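Local coordinates for protein TASOR (Homo sapiens, PDB 6TL1), which belongs to the HUSH complex, which maintains epigenetic silencing at H3K9me3-rich loci by promoting recruitment of the methyltransferase SETDB1 and of MORC2, at residues L58-R63 against P155-C159; K133-G137 against Q181-Y185. All coordinates share one frame; numbering follows the deposited sequence.

Overall arrangement
Both contacts lie in the pseudo-PARP domain, with their centres about 12 Å apart. Contact 2 is the buried one: it packs I134 and the residues that follow it, on strand 126-134 of the five-stranded antiparallel sheet and its continuation, against strand 181-184 of the smaller mixed sheet. Contact 1 sits farther out, where the end of helix 45-60 meets the loop leading into strand 159-162. Along the chain the four segments alternate, and the contacts touch directly: E158 CB packs against K136 O at 3.2 Å, and C159 SG lies 3.5 Å from the same oxygen. H198 links them too, since its NE2 hydrogen-bonds E158 O while its ring meets that of F184.

Contact 1: residues L58-R63 against P155-C159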
loop_
_atom_site.group_PDB
_atom_site.type_symbol
_atom_site.label_atom_id
_atom_site.label_comp_id
_atom_site.label_asym_id
_atom_site.label_seq_id
_atom_site.Cartn_x
_atom_site.Cartn_y
_atom_site.Cartn_z
ATOM N N LEU A 58 3.833 -18.998 2.980
ATOM C CA LEU A 58 3.909 -18.435 4.326
ATOM C C LEU A 58 3.307 -19.396 5.340
ATOM O O LEU A 58 3.879 -19.611 6.418
ATOM C CB LEU A 58 3.219 -17.071 4.386
ATOM C CG LEU A 58 3.955 -15.913 3.710
ATOM C CD1 LEU A 58 3.087 -14.662 3.667
ATOM C CD2 LEU A 58 5.285 -15.620 4.414
ATOM N N LYS A 59 2.167 -20.009 5.001
ATOM C CA LYS A 59 1.566 -20.990 5.901
ATOM C C LYS A 59 2.418 -22.243 6.016
ATOM O O LYS A 59 2.467 -22.863 7.086
ATOM C CB LYS A 59 0.163 -21.361 5.410
ATOM C CG LYS A 59 -0.587 -22.313 6.339
ATOM C CD LYS A 59 -2.014 -22.544 5.859
ATOM C CE LYS A 59 -2.821 -23.315 6.887
ATOM N NZ LYS A 59 -4.147 -23.767 6.348
ATOM N N PHE A 60 3.128 -22.605 4.948
ATOM C CA PHE A 60 4.066 -23.716 5.040
ATOM C C PHE A 60 5.221 -23.421 5.988
ATOM O O PHE A 60 5.743 -24.342 6.620
ATOM C CB PHE A 60 4.598 -24.082 3.657
ATOM C CG PHE A 60 5.486 -25.284 3.669
ATOM C CD1 PHE A 60 4.961 -26.562 3.612
ATOM C CD2 PHE A 60 6.862 -25.129 3.762
ATOM C CE1 PHE A 60 5.793 -27.666 3.635
ATOM C CE2 PHE A 60 7.700 -26.229 3.791
ATOM C CZ PHE A 60 7.166 -27.498 3.723
ATOM N N ASP A 61 5.619 -22.159 6.125
ATOM C CA ASP A 61 6.765 -21.795 6.946
ATOM C C ASP A 61 6.318 -21.457 8.363
ATOM O O ASP A 61 7.135 -21.103 9.213
ATOM C CB ASP A 61 7.493 -20.613 6.253
ATOM C CG ASP A 61 8.808 -20.136 6.951
ATOM O OD1 ASP A 61 9.602 -19.484 6.243
ATOM O OD2 ASP A 61 9.066 -20.345 8.150
ATOM N N GLY A 62 5.054 -21.697 8.685
ATOM C CA GLY A 62 4.657 -21.637 10.065
ATOM C C GLY A 62 3.958 -20.367 10.473
ATOM O O GLY A 62 3.681 -20.197 11.662
ATOM N N ARG A 63 3.678 -19.462 9.546
ATOM C CA ARG A 63 2.984 -18.239 9.926
ATOM C C ARG A 63 1.612 -18.591 10.486
ATOM O O ARG A 63 0.994 -19.585 10.095
ATOM C CB ARG A 63 2.811 -17.301 8.729
ATOM C CG ARG A 63 4.092 -16.832 8.073
ATOM C CD ARG A 63 5.028 -16.105 9.020
ATOM N NE ARG A 63 6.069 -15.444 8.244
ATOM C CZ ARG A 63 7.233 -16.005 7.932
ATOM N NH1 ARG A 63 7.507 -17.232 8.345
ATOM N NH2 ARG A 63 8.120 -15.338 7.204
ATOM N N PRO A 155 15.195 -10.517 7.420
ATOM C CA PRO A 155 14.847 -11.835 6.904
ATOM C C PRO A 155 13.747 -12.478 7.740
ATOM O O PRO A 155 13.623 -12.217 8.941
ATOM C CB PRO A 155 16.149 -12.629 6.992
ATOM C CG PRO A 155 17.230 -11.555 6.956
ATOM C CD PRO A 155 16.636 -10.434 7.774
ATOM N N LYS A 156 12.921 -13.283 7.073
ATOM C CA LYS A 156 11.878 -14.093 7.703
ATOM C C LYS A 156 10.749 -13.243 8.279
ATOM O O LYS A 156 9.991 -13.708 9.125
ATOM C CB LYS A 156 12.469 -14.997 8.790
ATOM C CG LYS A 156 13.505 -15.980 8.263
ATOM C CD LYS A 156 13.022 -16.743 7.054
ATOM C CE LYS A 156 14.070 -17.737 6.578
ATOM N NZ LYS A 156 13.580 -18.463 5.368
ATOM N N HIS A 157 10.652 -11.989 7.857
ATOM C CA HIS A 157 9.537 -11.108 8.155
ATOM C C HIS A 157 8.995 -10.604 6.832
ATOM O O HIS A 157 9.716 -10.568 5.832
ATOM C CB HIS A 157 9.953 -9.927 9.060
ATOM C CG HIS A 157 10.400 -10.347 10.432
ATOM N ND1 HIS A 157 11.597 -10.993 10.659
ATOM C CD2 HIS A 157 9.803 -10.228 11.643
ATOM C CE1 HIS A 157 11.721 -11.248 11.950
ATOM N NE2 HIS A 157 10.646 -10.795 12.570
ATOM N N GLU A 158 7.714 -10.243 6.809
ATOM C CA GLU A 158 7.127 -9.850 5.534
ATOM C C GLU A 158 7.226 -8.365 5.245
ATOM O O GLU A 158 7.208 -7.983 4.066
ATOM C CB GLU A 158 5.662 -10.294 5.459
ATOM C CG GLU A 158 5.493 -11.773 5.081
ATOM C CD GLU A 158 6.220 -12.726 6.023
ATOM O OE1 GLU A 158 5.694 -12.953 7.137
ATOM O OE2 GLU A 158 7.322 -13.201 5.674
ATOM N N CYS A 159 7.331 -7.511 6.267
ATOM C CA CYS A 159 7.364 -6.076 6.014
ATOM C C CYS A 159 7.970 -5.379 7.226
ATOM O O CYS A 159 8.101 -5.965 8.301
ATOM C CB CYS A 159 5.980 -5.476 5.728
ATOM S SG CYS A 159 4.823 -5.627 7.128
#
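A salt-bridge network of D61, R63 and E158 ties the C-terminal end of helix 45-60 to the loop that runs into strand 159-162. At its heart R63 grips the E158 carboxylate side-on, using NE and one terminal nitrogen, each on its own oxygen. The inner bond is nearly straight, R63 NE to E158 OE1 at 2.8 Å with an N-H...O angle of 171°. The outer one, R63 NH2 to E158 OE2, is 2.7 Å long but more bent. Both oxygens are met on their syn side, yet the two flat groups are not coplanar: their planes stand 35° apart, and OE2 is tilted out of the guanidinium plane while OE1 lies in it. The bend at chi2 (-58°) in R63 places its CD close to E158 OE1, within easy range for NE.

R63 has a second acidic partner. D61 OD2 lies at the edge of the guanidinium, 3.5 Å from R63 NH1, so carboxylates on both segments share its charge. D61 OD1 has K156 NZ 4.2 Å away, beyond a salt bridge, where any attraction is probably modest. E158 OE1 also accepts a hydrogen bond from K138 N, and with two donors this buried oxygen is probably well stabilised in its ionised form. L58 lies alongside E158 but points the other way, its CD2 methyl 3.4 Å from E158 OE2, giving the carboxylate an apolar neighbour.

The turn that delivers R63 is a Schellman motif: R63 N bonds back to L58 O at 3.1 Å and G62 N to K59 O at 3.3 Å, with G62 at positive phi as the C-prime residue. The whole is thus a Schellman-terminated helix in which the residue just after the C-prime glycine makes a bidentate, side-on arginine-glutamate pair with a loop.

Contact 2: residues K133-G137 against Q181-Y185; sequences KIMKG and QYYFY
I134 sets its CG1 between the backbone N and the carbonyl carbon (chi1 57°), and the extended arm beyond it carries CD1 to the rings of Y182 and F184. The I134 side chain crosses each of these aromatic side chains at about a right angle, and its CD1 meets F184 CZ at 3.5 Å and Y182 CD2 at 3.8 Å. In K136, CG stands anti to the carbonyl carbon (chi1 -58°) and chi2 is extended, which puts CD over one face of the phenol ring, 3.6 Å from Y182 CE1, a CH-pi contact. Bends at chi3 and chi4 then turn K136 CE toward Y182 OH, 3.7 Å away, and bring NZ to S71 OG, with which it makes a weak hydrogen bond.

F184 presents its edge to the other segment's backbone: M135 O approaches near the ring plane, 3.5 Å from F184 CE1, and K136 CA lies near that plane too. C159 also touches F184.

The two segments, from regions of different sheets, thus meet through side chains and, at the F184 edge, backbone atoms. With no hydrogen bond across, dispersion forces probably dominate.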
loop_
_atom_site.group_PDB
_atom_site.type_symbol
_atom_site.label_atom_id
_atom_site.label_comp_id
_atom_site.label_asym_id
_atom_site.label_seq_id
_atom_site.Cartn_x
_atom_site.Cartn_y
_atom_site.Cartn_z
ATOM N N LYS A 133 -4.112 -5.303 -2.290
ATOM C CA LYS A 133 -4.272 -6.254 -1.210
ATOM C C LYS A 133 -2.876 -6.701 -0.792
ATOM O O LYS A 133 -1.970 -6.819 -1.621
ATOM C CB LYS A 133 -5.145 -7.447 -1.604
ATOM C CG LYS A 133 -4.574 -8.404 -2.622
ATOM C CD LYS A 133 -5.503 -9.622 -2.743
ATOM C CE LYS A 133 -5.077 -10.593 -3.848
ATOM N NZ LYS A 133 -6.113 -11.666 -4.035
ATOM N N ILE A 134 -2.689 -6.869 0.516
ATOM C CA ILE A 134 -1.387 -7.171 1.088
ATOM C C ILE A 134 -1.575 -8.225 2.160
ATOM O O ILE A 134 -2.673 -8.423 2.684
ATOM C CB ILE A 134 -0.694 -5.932 1.706
ATOM C CG1 ILE A 134 -1.611 -5.319 2.778
ATOM C CG2 ILE A 134 -0.351 -4.938 0.619
ATOM C CD1 ILE A 134 -1.019 -4.129 3.522
ATOM N N MET A 135 -0.475 -8.899 2.474
ATOM C CA MET A 135 -0.355 -9.702 3.684
ATOM C C MET A 135 0.799 -9.139 4.486
ATOM O O MET A 135 1.964 -9.253 4.078
ATOM C CB MET A 135 -0.128 -11.169 3.343
ATOM C CG MET A 135 -1.328 -11.806 2.672
ATOM S SD MET A 135 -1.033 -13.550 2.353
ATOM C CE MET A 135 0.058 -13.376 0.954
ATOM N N LYS A 136 0.479 -8.512 5.617
ATOM C CA LYS A 136 1.548 -7.983 6.434
ATOM C C LYS A 136 2.350 -9.108 7.062
ATOM O O LYS A 136 3.520 -8.909 7.388
ATOM C CB LYS A 136 1.005 -7.039 7.512
ATOM C CG LYS A 136 0.223 -5.852 6.978
ATOM C CD LYS A 136 0.128 -4.757 8.036
ATOM C CE LYS A 136 -1.053 -4.933 8.969
ATOM N NZ LYS A 136 -2.355 -4.920 8.247
ATOM N N GLY A 137 1.745 -10.285 7.213
ATOM C CA GLY A 137 2.462 -11.435 7.739
ATOM C C GLY A 137 3.048 -11.145 9.107
ATOM O O GLY A 137 2.429 -10.486 9.959
ATOM N N GLN A 181 3.837 4.363 6.780
ATOM C CA GLN A 181 4.046 3.516 5.620
ATOM C C GLN A 181 4.188 2.060 6.022
ATOM O O GLN A 181 4.522 1.725 7.163
ATOM C CB GLN A 181 5.295 3.938 4.842
ATOM C CG GLN A 181 5.234 5.341 4.337
ATOM C CD GLN A 181 4.350 5.449 3.121
ATOM O OE1 GLN A 181 4.524 4.727 2.137
ATOM N NE2 GLN A 181 3.345 6.325 3.206
ATOM N N TYR A 182 3.902 1.196 5.057
ATOM C CA TYR A 182 4.279 -0.209 5.081
ATOM C C TYR A 182 5.447 -0.394 4.119
ATOM O O TYR A 182 5.465 0.204 3.041
ATOM C CB TYR A 182 3.117 -1.100 4.647
ATOM C CG TYR A 182 1.935 -1.152 5.593
ATOM C CD1 TYR A 182 2.113 -1.285 6.958
ATOM C CD2 TYR A 182 0.632 -1.069 5.108
ATOM C CE1 TYR A 182 1.033 -1.328 7.825
ATOM C CE2 TYR A 182 -0.463 -1.123 5.969
ATOM C CZ TYR A 182 -0.252 -1.246 7.326
ATOM O OH TYR A 182 -1.318 -1.294 8.194
ATOM N N TYR A 183 6.410 -1.229 4.488
ATOM C CA TYR A 183 7.597 -1.488 3.666
ATOM C C TYR A 183 7.685 -2.985 3.404
ATOM O O TYR A 183 8.069 -3.747 4.293
ATOM C CB TYR A 183 8.839 -0.963 4.369
ATOM C CG TYR A 183 10.174 -1.201 3.686
ATOM C CD1 TYR A 183 10.534 -0.489 2.554
ATOM C CD2 TYR A 183 11.099 -2.087 4.222
ATOM C CE1 TYR A 183 11.790 -0.662 1.962
ATOM C CE2 TYR A 183 12.355 -2.283 3.631
ATOM C CZ TYR A 183 12.685 -1.566 2.507
ATOM O OH TYR A 183 13.913 -1.747 1.924
ATOM N N PHE A 184 7.297 -3.400 2.200
ATOM C CA PHE A 184 7.227 -4.801 1.818
ATOM C C PHE A 184 8.463 -5.211 1.025
ATOM O O PHE A 184 8.951 -4.467 0.173
ATOM C CB PHE A 184 5.968 -5.063 0.996
ATOM C CG PHE A 184 4.712 -5.013 1.806
ATOM C CD1 PHE A 184 4.253 -6.143 2.464
ATOM C CD2 PHE A 184 3.998 -3.834 1.923
ATOM C CE1 PHE A 184 3.096 -6.098 3.228
ATOM C CE2 PHE A 184 2.835 -3.786 2.676
ATOM C CZ PHE A 184 2.395 -4.921 3.337
ATOM N N TYR A 185 8.962 -6.403 1.300
ATOM C CA TYR A 185 10.140 -6.890 0.608
ATOM C C TYR A 185 10.075 -8.403 0.612
ATOM O O TYR A 185 9.289 -9.012 1.346
ATOM C CB TYR A 185 11.423 -6.400 1.282
ATOM C CG TYR A 185 11.422 -6.776 2.734
ATOM C CD1 TYR A 185 11.884 -8.019 3.151
ATOM C CD2 TYR A 185 10.941 -5.896 3.695
ATOM C CE1 TYR A 185 11.864 -8.374 4.481
ATOM C CE2 TYR A 185 10.933 -6.235 5.032
ATOM C CZ TYR A 185 11.393 -7.469 5.421
ATOM O OH TYR A 185 11.372 -7.816 6.751
#